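PDB 2D5W: peptide ABC transporter, peptide-binding protein from Thermus thermophilus, which binds oligopeptides, such as a pentapeptide, and probably delivers them to an ABC transporter for uptake into the cell. Local coordinates for residues R68-D73 / E82-I87; I99-V104 / R135-I140; I306-F311 / P543-Y548. One frame throughout, in Å; residues are numbered along the deposited sequence.

Interaction 1: residues R68-D73 / E82-I87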
ATOM      1  N   ARG A  68      -6.576 -28.105  -9.666  1.00 13.77           N
ATOM      2  CA  ARG A  68      -5.760 -27.000 -10.158  1.00 12.99           C
ATOM      3  C   ARG A  68      -4.671 -26.602  -9.167  1.00 12.97           C
ATOM      4  O   ARG A  68      -3.763 -25.843  -9.503  1.00 13.22           O
ATOM      5  CB  ARG A  68      -6.637 -25.797 -10.510  1.00 13.68           C
ATOM      6  CG  ARG A  68      -7.395 -25.951 -11.822  1.00 14.84           C
ATOM      7  CD  ARG A  68      -8.314 -24.763 -12.054  1.00 15.09           C
ATOM      8  NE  ARG A  68      -8.971 -24.805 -13.359  1.00 14.82           N
ATOM      9  CZ  ARG A  68      -8.400 -24.454 -14.509  1.00 14.00           C
ATOM     10  NH1 ARG A  68      -9.091 -24.535 -15.638  1.00 15.71           N
ATOM     11  NH2 ARG A  68      -7.149 -24.010 -14.534  1.00 13.08           N
ATOM     12  N   LEU A  69      -4.771 -27.104  -7.939  1.00 12.20           N
ATOM     13  CA  LEU A  69      -3.752 -26.845  -6.928  1.00 13.39           C
ATOM     14  C   LEU A  69      -3.078 -28.165  -6.587  1.00 13.10           C
ATOM     15  O   LEU A  69      -3.751 -29.183  -6.397  1.00 13.60           O
ATOM     16  CB  LEU A  69      -4.354 -26.262  -5.647  1.00 14.46           C
ATOM     17  CG  LEU A  69      -4.909 -24.837  -5.637  1.00 15.15           C
ATOM     18  CD1 LEU A  69      -5.337 -24.501  -4.216  1.00 15.49           C
ATOM     19  CD2 LEU A  69      -3.856 -23.845  -6.120  1.00 14.56           C
ATOM     20  N   ARG A  70      -1.753 -28.149  -6.525  1.00 13.02           N
ATOM     21  CA  ARG A  70      -0.986 -29.340  -6.179  1.00 13.83           C
ATOM     22  C   ARG A  70       0.094 -28.966  -5.176  1.00 14.79           C
ATOM     23  O   ARG A  70       0.933 -28.105  -5.443  1.00 15.75           O
ATOM     24  CB  ARG A  70      -0.337 -29.956  -7.421  1.00 14.37           C
ATOM     25  CG  ARG A  70      -1.310 -30.627  -8.376  1.00 13.96           C
ATOM     26  CD  ARG A  70      -0.578 -31.174  -9.591  1.00 15.36           C
ATOM     27  NE  ARG A  70       0.057 -30.106 -10.358  1.00 14.27           N
ATOM     28  CZ  ARG A  70      -0.601 -29.224 -11.104  1.00 13.72           C
ATOM     29  NH1 ARG A  70       0.065 -28.283 -11.759  1.00 15.64           N
ATOM     30  NH2 ARG A  70      -1.922 -29.289 -11.206  1.00 15.43           N
ATOM     31  N   VAL A  71       0.057 -29.609  -4.015  1.00 16.07           N
ATOM     32  CA  VAL A  71       1.037 -29.353  -2.970  1.00 16.93           C
ATOM     33  C   VAL A  71       1.902 -30.590  -2.796  1.00 17.59           C
ATOM     34  O   VAL A  71       1.390 -31.685  -2.553  1.00 18.95           O
ATOM     35  CB  VAL A  71       0.356 -29.038  -1.622  1.00 16.72           C
ATOM     36  CG1 VAL A  71       1.413 -28.817  -0.548  1.00 18.53           C
ATOM     37  CG2 VAL A  71      -0.527 -27.813  -1.758  1.00 17.10           C
ATOM     38  N   THR A  72       3.211 -30.421  -2.931  1.00 17.57           N
ATOM     39  CA  THR A  72       4.129 -31.537  -2.775  1.00 19.96           C
ATOM     40  C   THR A  72       5.141 -31.240  -1.676  1.00 19.44           C
ATOM     41  O   THR A  72       5.601 -30.108  -1.528  1.00 18.52           O
ATOM     42  CB  THR A  72       4.879 -31.834  -4.092  1.00 21.91           C
ATOM     43  OG1 THR A  72       5.572 -30.660  -4.527  1.00 24.30           O
ATOM     44  CG2 THR A  72       3.899 -32.263  -5.174  1.00 24.03           C
ATOM     45  N   ASP A  73       5.471 -32.261  -0.894  1.00 19.23           N
ATOM     46  CA  ASP A  73       6.431 -32.104   0.190  1.00 19.77           C
ATOM     47  C   ASP A  73       7.847 -32.193  -0.361  1.00 19.76           C
ATOM     48  O   ASP A  73       8.204 -33.169  -1.019  1.00 21.20           O
ATOM     49  CB  ASP A  73       6.213 -33.189   1.247  1.00 23.07           C
ATOM     50  CG  ASP A  73       4.817 -33.154   1.832  1.00 25.68           C
ATOM     51  OD1 ASP A  73       4.413 -32.086   2.339  1.00 27.76           O
ATOM     52  OD2 ASP A  73       4.122 -34.192   1.784  1.00 29.97           O
ATOM     53  N   GLU A  82       1.804 -25.679  -6.770  1.00 11.99           N
ATOM     54  CA  GLU A  82       1.588 -25.420  -8.189  1.00 11.96           C
ATOM     55  C   GLU A  82       0.134 -25.001  -8.323  1.00 11.55           C
ATOM     56  O   GLU A  82      -0.762 -25.619  -7.745  1.00 11.69           O
ATOM     57  CB  GLU A  82       1.878 -26.661  -9.040  1.00 13.65           C
ATOM     58  CG  GLU A  82       3.356 -27.023  -9.086  1.00 17.24           C
ATOM     59  CD  GLU A  82       3.704 -27.977 -10.214  1.00 20.67           C
ATOM     60  OE1 GLU A  82       4.900 -28.317 -10.348  1.00 23.11           O
ATOM     61  OE2 GLU A  82       2.793 -28.385 -10.966  1.00 20.91           O
ATOM     62  N   MET A  83      -0.089 -23.935  -9.083  1.00 12.07           N
ATOM     63  CA  MET A  83      -1.421 -23.387  -9.280  1.00 11.55           C
ATOM     64  C   MET A  83      -1.731 -23.209 -10.765  1.00 10.91           C
ATOM     65  O   MET A  83      -1.135 -22.358 -11.427  1.00 10.85           O
ATOM     66  CB  MET A  83      -1.499 -22.041  -8.565  1.00 13.07           C
ATOM     67  CG  MET A  83      -2.785 -21.282  -8.767  1.00 13.80           C
ATOM     68  SD  MET A  83      -2.630 -19.630  -8.087  1.00 18.37           S
ATOM     69  CE  MET A  83      -2.714 -20.035  -6.409  1.00 14.95           C
ATOM     70  N   ASP A  84      -2.665 -24.006 -11.277  1.00 10.65           N
ATOM     71  CA  ASP A  84      -3.050 -23.952 -12.688  1.00 10.81           C
ATOM     72  C   ASP A  84      -4.124 -22.909 -12.954  1.00 11.75           C
ATOM     73  O   ASP A  84      -5.219 -22.972 -12.392  1.00 13.02           O
ATOM     74  CB  ASP A  84      -3.592 -25.304 -13.158  1.00 12.46           C
ATOM     75  CG  ASP A  84      -2.561 -26.412 -13.102  1.00 13.48           C
ATOM     76  OD1 ASP A  84      -2.979 -27.588 -13.179  1.00 15.80           O
ATOM     77  OD2 ASP A  84      -1.352 -26.125 -12.995  1.00 13.45           O
ATOM     78  N   ILE A  85      -3.812 -21.970 -13.838  1.00 10.59           N
ATOM     79  CA  ILE A  85      -4.745 -20.915 -14.204  1.00 10.75           C
ATOM     80  C   ILE A  85      -5.038 -20.978 -15.696  1.00 10.05           C
ATOM     81  O   ILE A  85      -4.130 -21.170 -16.504  1.00 10.99           O
ATOM     82  CB  ILE A  85      -4.159 -19.526 -13.872  1.00 11.04           C
ATOM     83  CG1 ILE A  85      -3.923 -19.422 -12.364  1.00 14.34           C
ATOM     84  CG2 ILE A  85      -5.094 -18.422 -14.371  1.00 12.24           C
ATOM     85  CD1 ILE A  85      -3.300 -18.121 -11.917  1.00 17.62           C
ATOM     86  N   THR A  86      -6.312 -20.838 -16.048  1.00  9.99           N
ATOM     87  CA  THR A  86      -6.727 -20.835 -17.444  1.00 10.63           C
ATOM     88  C   THR A  86      -7.308 -19.456 -17.739  1.00  9.85           C
ATOM     89  O   THR A  86      -8.265 -19.027 -17.096  1.00  9.99           O
ATOM     90  CB  THR A  86      -7.811 -21.901 -17.727  1.00 11.72           C
ATOM     91  OG1 THR A  86      -7.308 -23.202 -17.397  1.00 12.40           O
ATOM     92  CG2 THR A  86      -8.205 -21.881 -19.198  1.00 12.89           C
ATOM     93  N   ILE A  87      -6.716 -18.759 -18.701  1.00  9.09           N
ATOM     94  CA  ILE A  87      -7.190 -17.432 -19.081  1.00  9.87           C
ATOM     95  C   ILE A  87      -8.456 -17.591 -19.922  1.00 10.03           C
ATOM     96  O   ILE A  87      -8.497 -18.423 -20.825  1.00 10.31           O
ATOM     97  CB  ILE A  87      -6.126 -16.681 -19.917  1.00  9.34           C
ATOM     98  CG1 ILE A  87      -4.818 -16.569 -19.126  1.00 10.71           C
ATOM     99  CG2 ILE A  87      -6.648 -15.299 -20.306  1.00 10.27           C
ATOM    100  CD1 ILE A  87      -3.671 -15.957 -19.913  1.00 11.13           C
TER
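Arg70 reaches across to Glu82 and Asp84 and holds both carboxylates at the edge of its guanidinium. The two acids are turned differently. The Asp84 carboxylate plane is turned 39° from the guanidinium plane, and the grip is end-on. NH1 of Arg70 lies 2.9 Å from OD2 of Asp84. NH2 of Arg70 lies 2.8 Å from OD1 of Asp84. The Glu82 carboxylate stands almost upright to the guanidinium plane, at 89°. Its OE2 takes NH1 of Arg70 on the anti lone pair at 2.8 Å, and NE of Arg70 approaches the same oxygen from above the carboxylate plane. A bend at chi3 (-63°) sets NE beside Glu82. The three residues make a salt-bridge network. Arg130 adds a further salt bridge at Glu82 OE2, and Thr138 OG1 hydrogen-bonds to Asp84 OD2.

The backbone beneath is the antiparallel beta hairpin of strands 69-75 and 78-86. Arg70 and Glu82 form a hydrogen-bonded pair, and Leu69 and Met83 a non-hydrogen-bonded one. On the Leu69 face, CD2 of Leu69 packs 3.8 Å from CG of Met83, the two side chains side by side.

Arg68 runs extended from CG to NE. Its NH1 and NH2 both meet Thr86 OG1 in plane, with NH1 2.8 Å from that oxygen. NH2 also meets Asp84 O from above the carbonyl plane, at 3.1 Å. Glu60 pairs with NE of Arg68, and Asn136 also bonds to Thr86 OG1.

Interaction 2: residues I99-V104 / R135-I140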
ATOM      1  N   ILE A  99      -5.495 -11.390 -24.440  1.00 10.15           N
ATOM      2  CA  ILE A  99      -4.639 -11.473 -23.267  1.00 10.19           C
ATOM      3  C   ILE A  99      -4.229 -12.947 -23.272  1.00 10.47           C
ATOM      4  O   ILE A  99      -5.084 -13.836 -23.250  1.00 11.22           O
ATOM      5  CB  ILE A  99      -5.399 -11.113 -21.976  1.00  9.68           C
ATOM      6  CG1 ILE A  99      -5.705  -9.609 -21.970  1.00 10.11           C
ATOM      7  CG2 ILE A  99      -4.572 -11.510 -20.759  1.00 11.15           C
ATOM      8  CD1 ILE A  99      -6.580  -9.141 -20.824  1.00  9.87           C
ATOM      9  N   THR A 100      -2.927 -13.202 -23.325  1.00 10.24           N
ATOM     10  CA  THR A 100      -2.427 -14.573 -23.407  1.00  9.99           C
ATOM     11  C   THR A 100      -1.301 -14.839 -22.425  1.00  9.31           C
ATOM     12  O   THR A 100      -0.866 -13.946 -21.696  1.00  9.99           O
ATOM     13  CB  THR A 100      -1.864 -14.868 -24.811  1.00 10.58           C
ATOM     14  OG1 THR A 100      -0.610 -14.190 -24.959  1.00 12.02           O
ATOM     15  CG2 THR A 100      -2.823 -14.387 -25.895  1.00 11.60           C
ATOM     16  N   THR A 101      -0.809 -16.073 -22.432  1.00  9.15           N
ATOM     17  CA  THR A 101       0.277 -16.437 -21.545  1.00  9.92           C
ATOM     18  C   THR A 101       1.579 -15.741 -21.940  1.00 10.08           C
ATOM     19  O   THR A 101       2.548 -15.780 -21.190  1.00 10.38           O
ATOM     20  CB  THR A 101       0.469 -17.970 -21.491  1.00  9.88           C
ATOM     21  OG1 THR A 101       0.551 -18.495 -22.819  1.00 10.57           O
ATOM     22  CG2 THR A 101      -0.703 -18.625 -20.767  1.00 10.40           C
ATOM     23  N   GLU A 102       1.618 -15.106 -23.111  1.00 10.01           N
ATOM     24  CA  GLU A 102       2.824 -14.373 -23.485  1.00 10.76           C
ATOM     25  C   GLU A 102       2.901 -13.135 -22.588  1.00  9.93           C
ATOM     26  O   GLU A 102       3.990 -12.667 -22.251  1.00 10.40           O
ATOM     27  CB  GLU A 102       2.797 -13.969 -24.961  1.00 12.34           C
ATOM     28  CG  GLU A 102       2.764 -15.166 -25.895  1.00 14.80           C
ATOM     29  CD  GLU A 102       3.119 -14.823 -27.326  1.00 16.61           C
ATOM     30  OE1 GLU A 102       2.695 -15.577 -28.226  1.00 17.98           O
ATOM     31  OE2 GLU A 102       3.828 -13.822 -27.555  1.00 18.06           O
ATOM     32  N   ASP A 103       1.738 -12.623 -22.189  1.00  9.17           N
ATOM     33  CA  ASP A 103       1.664 -11.468 -21.302  1.00  9.01           C
ATOM     34  C   ASP A 103       2.120 -11.886 -19.900  1.00  9.01           C
ATOM     35  O   ASP A 103       2.663 -11.076 -19.145  1.00  9.38           O
ATOM     36  CB  ASP A 103       0.230 -10.936 -21.264  1.00  9.44           C
ATOM     37  CG  ASP A 103      -0.210 -10.362 -22.600  1.00  8.83           C
ATOM     38  OD1 ASP A 103      -1.376 -10.583 -22.994  1.00 10.27           O
ATOM     39  OD2 ASP A 103       0.615  -9.682 -23.244  1.00  9.93           O
ATOM     40  N   VAL A 104       1.888 -13.151 -19.557  1.00  9.16           N
ATOM     41  CA  VAL A 104       2.297 -13.686 -18.262  1.00  9.91           C
ATOM     42  C   VAL A 104       3.815 -13.899 -18.264  1.00  9.57           C
ATOM     43  O   VAL A 104       4.511 -13.521 -17.319  1.00  9.83           O
ATOM     44  CB  VAL A 104       1.593 -15.034 -17.961  1.00  9.47           C
ATOM     45  CG1 VAL A 104       2.107 -15.610 -16.647  1.00 11.36           C
ATOM     46  CG2 VAL A 104       0.086 -14.831 -17.893  1.00 10.27           C
ATOM     47  N   ARG A 135      -3.308 -20.062 -23.344  1.00 11.40           N
ATOM     48  CA  ARG A 135      -4.181 -19.638 -22.258  1.00 12.10           C
ATOM     49  C   ARG A 135      -4.088 -20.442 -20.968  1.00 11.46           C
ATOM     50  O   ARG A 135      -4.838 -20.201 -20.026  1.00 16.04           O
ATOM     51  CB  ARG A 135      -5.626 -19.572 -22.758  1.00 13.61           C
ATOM     52  CG  ARG A 135      -5.792 -18.475 -23.804  1.00 14.59           C
ATOM     53  CD  ARG A 135      -7.207 -18.304 -24.315  1.00 17.26           C
ATOM     54  NE  ARG A 135      -7.293 -17.110 -25.155  1.00 18.63           N
ATOM     55  CZ  ARG A 135      -6.682 -16.964 -26.328  1.00 19.79           C
ATOM     56  NH1 ARG A 135      -6.818 -15.831 -27.006  1.00 19.94           N
ATOM     57  NH2 ARG A 135      -5.955 -17.948 -26.837  1.00 20.52           N
ATOM     58  N   ASN A 136      -3.156 -21.383 -20.916  1.00 10.92           N
ATOM     59  CA  ASN A 136      -2.966 -22.193 -19.720  1.00 10.65           C
ATOM     60  C   ASN A 136      -1.557 -22.032 -19.178  1.00  9.92           C
ATOM     61  O   ASN A 136      -0.578 -22.202 -19.911  1.00 10.62           O
ATOM     62  CB  ASN A 136      -3.216 -23.673 -20.023  1.00 11.90           C
ATOM     63  CG  ASN A 136      -4.684 -24.027 -20.045  1.00 13.88           C
ATOM     64  OD1 ASN A 136      -5.361 -23.971 -19.019  1.00 14.60           O
ATOM     65  ND2 ASN A 136      -5.188 -24.399 -21.216  1.00 18.47           N
ATOM     66  N   PHE A 137      -1.458 -21.675 -17.900  1.00 10.49           N
ATOM     67  CA  PHE A 137      -0.162 -21.547 -17.251  1.00  9.98           C
ATOM     68  C   PHE A 137      -0.247 -22.019 -15.808  1.00 10.05           C
ATOM     69  O   PHE A 137      -1.338 -22.159 -15.247  1.00 10.96           O
ATOM     70  CB  PHE A 137       0.381 -20.110 -17.315  1.00 10.44           C
ATOM     71  CG  PHE A 137      -0.410 -19.102 -16.521  1.00 10.13           C
ATOM     72  CD1 PHE A 137      -1.582 -18.546 -17.032  1.00 10.60           C
ATOM     73  CD2 PHE A 137       0.054 -18.665 -15.285  1.00 10.65           C
ATOM     74  CE1 PHE A 137      -2.271 -17.565 -16.320  1.00 11.16           C
ATOM     75  CE2 PHE A 137      -0.628 -17.688 -14.567  1.00 11.45           C
ATOM     76  CZ  PHE A 137      -1.790 -17.136 -15.085  1.00 10.46           C
ATOM     77  N   THR A 138       0.915 -22.270 -15.219  1.00  9.58           N
ATOM     78  CA  THR A 138       0.988 -22.740 -13.847  1.00 11.18           C
ATOM     79  C   THR A 138       1.970 -21.896 -13.056  1.00 10.82           C
ATOM     80  O   THR A 138       3.104 -21.684 -13.483  1.00 11.83           O
ATOM     81  CB  THR A 138       1.458 -24.210 -13.793  1.00 10.73           C
ATOM     82  OG1 THR A 138       0.543 -25.028 -14.530  1.00 13.21           O
ATOM     83  CG2 THR A 138       1.524 -24.705 -12.356  1.00 11.93           C
ATOM     84  N   LEU A 139       1.521 -21.395 -11.912  1.00 11.17           N
ATOM     85  CA  LEU A 139       2.392 -20.615 -11.046  1.00 10.79           C
ATOM     86  C   LEU A 139       2.996 -21.619 -10.068  1.00 10.47           C
ATOM     87  O   LEU A 139       2.287 -22.470  -9.523  1.00 11.37           O
ATOM     88  CB  LEU A 139       1.594 -19.545 -10.297  1.00 11.62           C
ATOM     89  CG  LEU A 139       0.994 -18.446 -11.181  1.00 11.97           C
ATOM     90  CD1 LEU A 139       0.137 -17.520 -10.335  1.00 14.22           C
ATOM     91  CD2 LEU A 139       2.106 -17.665 -11.870  1.00 15.00           C
ATOM     92  N   ILE A 140       4.304 -21.525  -9.865  1.00 11.57           N
ATOM     93  CA  ILE A 140       5.016 -22.438  -8.982  1.00 12.50           C
ATOM     94  C   ILE A 140       5.668 -21.683  -7.834  1.00 12.38           C
ATOM     95  O   ILE A 140       6.511 -20.814  -8.053  1.00 13.95           O
ATOM     96  CB  ILE A 140       6.113 -23.196  -9.761  1.00 13.33           C
ATOM     97  CG1 ILE A 140       5.503 -23.878 -10.989  1.00 15.10           C
ATOM     98  CG2 ILE A 140       6.780 -24.227  -8.857  1.00 14.44           C
ATOM     99  CD1 ILE A 140       6.531 -24.414 -11.969  1.00 18.83           C
TER
HETATM  100  O   HOH W   1      -7.585 -14.706 -24.092  1.00 20.13           O
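Phe137 meets Thr101 and Val104 where the start of helix 101-112 packs on strand 136-141 of a four-stranded antiparallel sheet. The helix start is a capping box. Thr100 OG1 accepts from Glu102 N at 3.0 Å, and Asp103 OD1 accepts from Thr100 N at 3.1 Å. Trp93 NE1 also bonds to that aspartate oxygen.

Arg135 comes first along the second segment, just ahead of the strand. The root of its side chain leads away from the helix, but its end comes nearer to Ile99 and Thr100. The link to Ile99 runs through a water. This water accepts from NE of Arg135 at 2.6 Å and is hydrogen-bonded to Ile99 O at 2.8 Å. CG2 of Thr101 packs directly on the Arg135 backbone, 3.8 Å from C of Arg135.

Asn136 follows. The bond to its CB points away from the helix, and its OD1 bonds to Thr86 on the next strand. Its backbone O lies 3.7 Å from CG2 of Thr101. With CG2 anti to its own carbonyl carbon, the Thr101 methyl is turned to the strand backbone and OG1 to Asp133 O. That second bond ties the helix start to the chain just ahead of the strand.

At Phe137 the bond to CB points toward the helix. The methyl of Thr101 comes obliquely to CD1 of the ring. Val104 crosses the phenylalanine at about a right angle and lays both methyls over one face. CG1 of Val104 is 3.9 Å from CD2 of Phe137. CG2 of Val104 makes a CH-pi contact 4.1 Å from the ring centroid of Phe137, 16° off the ring normal.

Interaction 3: residues I306-F311 / P543-Y548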
ATOM      1  N   ILE A 306       4.822   6.135  12.461  1.00  8.12           N
ATOM      2  CA  ILE A 306       5.914   7.038  12.149  1.00  8.55           C
ATOM      3  C   ILE A 306       7.177   6.217  11.936  1.00  8.92           C
ATOM      4  O   ILE A 306       7.683   5.587  12.868  1.00  9.29           O
ATOM      5  CB  ILE A 306       6.173   8.060  13.283  1.00  8.42           C
ATOM      6  CG1 ILE A 306       4.880   8.817  13.603  1.00  9.20           C
ATOM      7  CG2 ILE A 306       7.262   9.042  12.855  1.00 10.59           C
ATOM      8  CD1 ILE A 306       5.034   9.892  14.672  1.00 10.09           C
ATOM      9  N   ASP A 307       7.667   6.191  10.703  1.00  8.42           N
ATOM     10  CA  ASP A 307       8.899   5.479  10.428  1.00  8.57           C
ATOM     11  C   ASP A 307      10.054   6.342  10.912  1.00  8.56           C
ATOM     12  O   ASP A 307       9.943   7.571  10.998  1.00  9.26           O
ATOM     13  CB  ASP A 307       9.022   5.164   8.939  1.00  8.86           C
ATOM     14  CG  ASP A 307       8.295   3.891   8.571  1.00  8.84           C
ATOM     15  OD1 ASP A 307       7.358   3.951   7.749  1.00 10.16           O
ATOM     16  OD2 ASP A 307       8.656   2.826   9.122  1.00  9.83           O
ATOM     17  N   ILE A 308      11.156   5.676  11.237  1.00  8.18           N
ATOM     18  CA  ILE A 308      12.348   6.319  11.769  1.00  9.55           C
ATOM     19  C   ILE A 308      13.570   5.876  10.979  1.00  9.03           C
ATOM     20  O   ILE A 308      13.809   4.678  10.833  1.00  9.39           O
ATOM     21  CB  ILE A 308      12.568   5.901  13.241  1.00 10.20           C
ATOM     22  CG1 ILE A 308      11.324   6.222  14.078  1.00 11.88           C
ATOM     23  CG2 ILE A 308      13.817   6.569  13.797  1.00 10.79           C
ATOM     24  CD1 ILE A 308      11.049   7.692  14.259  1.00 12.54           C
ATOM     25  N   ASN A 309      14.336   6.832  10.468  1.00  9.05           N
ATOM     26  CA  ASN A 309      15.542   6.490   9.724  1.00  8.75           C
ATOM     27  C   ASN A 309      16.575   5.975  10.728  1.00  9.18           C
ATOM     28  O   ASN A 309      16.972   6.704  11.636  1.00 10.27           O
ATOM     29  CB  ASN A 309      16.095   7.723   9.011  1.00 10.03           C
ATOM     30  CG  ASN A 309      17.259   7.390   8.104  1.00  9.95           C
ATOM     31  OD1 ASN A 309      17.992   6.436   8.352  1.00 10.92           O
ATOM     32  ND2 ASN A 309      17.447   8.180   7.054  1.00 10.58           N
ATOM     33  N   LYS A 310      16.997   4.723  10.572  1.00  9.31           N
ATOM     34  CA  LYS A 310      17.977   4.131  11.476  1.00  9.99           C
ATOM     35  C   LYS A 310      19.277   3.781  10.760  1.00 10.37           C
ATOM     36  O   LYS A 310      20.096   3.015  11.282  1.00 12.16           O
ATOM     37  CB  LYS A 310      17.384   2.881  12.134  1.00  9.99           C
ATOM     38  CG  LYS A 310      16.143   3.168  12.974  1.00  9.98           C
ATOM     39  CD  LYS A 310      15.467   1.888  13.455  1.00 10.44           C
ATOM     40  CE  LYS A 310      14.882   1.078  12.301  1.00  9.75           C
ATOM     41  NZ  LYS A 310      13.796   1.810  11.582  1.00 10.09           N
ATOM     42  N   PHE A 311      19.471   4.337   9.567  1.00 11.09           N
ATOM     43  CA  PHE A 311      20.688   4.070   8.800  1.00 12.16           C
ATOM     44  C   PHE A 311      21.870   4.830   9.379  1.00 14.02           C
ATOM     45  O   PHE A 311      21.936   6.056   9.305  1.00 14.53           O
ATOM     46  CB  PHE A 311      20.504   4.453   7.332  1.00 11.29           C
ATOM     47  CG  PHE A 311      19.584   3.539   6.581  1.00 10.75           C
ATOM     48  CD1 PHE A 311      18.236   3.845   6.432  1.00 11.52           C
ATOM     49  CD2 PHE A 311      20.068   2.358   6.031  1.00 11.89           C
ATOM     50  CE1 PHE A 311      17.383   2.986   5.745  1.00 13.32           C
ATOM     51  CE2 PHE A 311      19.225   1.494   5.344  1.00 12.70           C
ATOM     52  CZ  PHE A 311      17.880   1.807   5.199  1.00 12.54           C
ATOM     53  N   PRO A 543      11.027  -0.295  15.893  1.00  9.39           N
ATOM     54  CA  PRO A 543      11.700   0.143  14.663  1.00  9.63           C
ATOM     55  C   PRO A 543      10.919   1.280  13.998  1.00  9.05           C
ATOM     56  O   PRO A 543      11.473   2.072  13.240  1.00  9.97           O
ATOM     57  CB  PRO A 543      11.756  -1.131  13.821  1.00 10.49           C
ATOM     58  CG  PRO A 543      10.605  -1.947  14.332  1.00 10.50           C
ATOM     59  CD  PRO A 543      10.647  -1.717  15.820  1.00  9.74           C
ATOM     60  N   ALA A 544       9.622   1.332  14.284  1.00  9.34           N
ATOM     61  CA  ALA A 544       8.741   2.393  13.803  1.00  8.99           C
ATOM     62  C   ALA A 544       7.835   2.681  14.994  1.00  9.22           C
ATOM     63  O   ALA A 544       7.685   1.834  15.876  1.00  9.80           O
ATOM     64  CB  ALA A 544       7.916   1.929  12.608  1.00 10.00           C
ATOM     65  N   LEU A 545       7.241   3.868  15.034  1.00  8.74           N
ATOM     66  CA  LEU A 545       6.366   4.223  16.141  1.00  8.77           C
ATOM     67  C   LEU A 545       4.919   4.007  15.732  1.00  8.72           C
ATOM     68  O   LEU A 545       4.419   4.665  14.819  1.00  8.93           O
ATOM     69  CB  LEU A 545       6.582   5.685  16.542  1.00  9.31           C
ATOM     70  CG  LEU A 545       8.038   6.111  16.765  1.00  9.85           C
ATOM     71  CD1 LEU A 545       8.082   7.558  17.230  1.00 10.81           C
ATOM     72  CD2 LEU A 545       8.694   5.206  17.797  1.00 11.96           C
ATOM     73  N   PRO A 546       4.231   3.062  16.386  1.00  7.90           N
ATOM     74  CA  PRO A 546       2.832   2.819  16.028  1.00  8.09           C
ATOM     75  C   PRO A 546       1.952   3.933  16.581  1.00  8.01           C
ATOM     76  O   PRO A 546       2.143   4.363  17.718  1.00  9.52           O
ATOM     77  CB  PRO A 546       2.547   1.471  16.682  1.00  7.90           C
ATOM     78  CG  PRO A 546       3.364   1.548  17.950  1.00  9.34           C
ATOM     79  CD  PRO A 546       4.664   2.190  17.498  1.00  9.12           C
ATOM     80  N   LEU A 547       1.005   4.416  15.779  1.00  7.90           N
ATOM     81  CA  LEU A 547       0.118   5.474  16.251  1.00  8.45           C
ATOM     82  C   LEU A 547      -1.300   4.955  16.492  1.00  8.89           C
ATOM     83  O   LEU A 547      -1.728   4.842  17.639  1.00  9.30           O
ATOM     84  CB  LEU A 547       0.111   6.660  15.274  1.00  9.24           C
ATOM     85  CG  LEU A 547       1.446   7.410  15.141  1.00  8.29           C
ATOM     86  CD1 LEU A 547       1.257   8.623  14.242  1.00  9.14           C
ATOM     87  CD2 LEU A 547       1.954   7.844  16.516  1.00 10.20           C
ATOM     88  N   TYR A 548      -2.029   4.629  15.428  1.00  8.26           N
ATOM     89  CA  TYR A 548      -3.385   4.112  15.581  1.00  8.64           C
ATOM     90  C   TYR A 548      -3.851   3.325  14.363  1.00  8.91           C
ATOM     91  O   TYR A 548      -3.286   3.452  13.275  1.00  8.71           O
ATOM     92  CB  TYR A 548      -4.379   5.251  15.882  1.00  8.63           C
ATOM     93  CG  TYR A 548      -4.352   6.426  14.922  1.00  8.53           C
ATOM     94  CD1 TYR A 548      -3.532   7.534  15.156  1.00  9.38           C
ATOM     95  CD2 TYR A 548      -5.166   6.441  13.791  1.00  9.01           C
ATOM     96  CE1 TYR A 548      -3.533   8.627  14.283  1.00  9.00           C
ATOM     97  CE2 TYR A 548      -5.170   7.525  12.916  1.00  9.12           C
ATOM     98  CZ  TYR A 548      -4.356   8.611  13.165  1.00  8.81           C
ATOM     99  OH  TYR A 548      -4.378   9.676  12.292  1.00 10.12           O
TER
HETATM  100  O   HOH W   2      10.973   2.873  10.627  1.00 10.31           O
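Bends at chi3 (-66°) and chi4 (-63°) curl the Lys310 side chain back, and its ammonium meets Pro543 O. NZ of Lys310 lies 2.9 Å from that oxygen, tilted 20° from the carbonyl plane. It also donates to Ile308 O in its own segment, at 3.0 Å, and more weakly to Gly504 O. An alanine here would probably leave Pro543 O without its charged donor and open a gap beside the proline ring, where CE of Lys310 now packs. A water shares the site. It accepts from Ile308 N and lies within hydrogen-bonding distance of Pro543 O and Asp307 OD2, while His305 bonds to the other aspartate oxygen.

Ile306 and Leu545 exchange two backbone hydrogen bonds of 2.8 Å, Ile306 N to Leu545 O and Leu545 N to Ile306 O. On the face of Ile306 and Leu545, their CB atoms meet. CG1 of Ile306 lies 3.7 Å from CD1 of Leu547, and CD1 of Ile308 touches CD1 of Leu545.

Leu547 and Tyr548 both face Glu304, which makes a classic beta bulge. The pairing joins strands 293-308 and 544-557, far apart in sequence, as antiparallel neighbours in a mixed beta sheet of this solute-binding protein.

Interactions 1 and 2 belong to one antiparallel sheet, and they touch. Strand 78-86 serves the first and its neighbour 136-141 the second. Asn136 and Thr138 bring their polar ends to Thr86 and Asp84, while Ile87 packs on Ile99 and Thr100. Both contacts are partly buried. Interaction 1 is mainly charged, on a hairpin at the sheet margin. Interaction 2 sets a helix start against the sheet with methyls, a ring and one bridging water. Interaction 3 is wholly buried and lies in another sheet, its centre about 39 Å from that of interaction 1. There the contact is mostly apolar, with a lysine and a water as its polar side-chain and solvent partners.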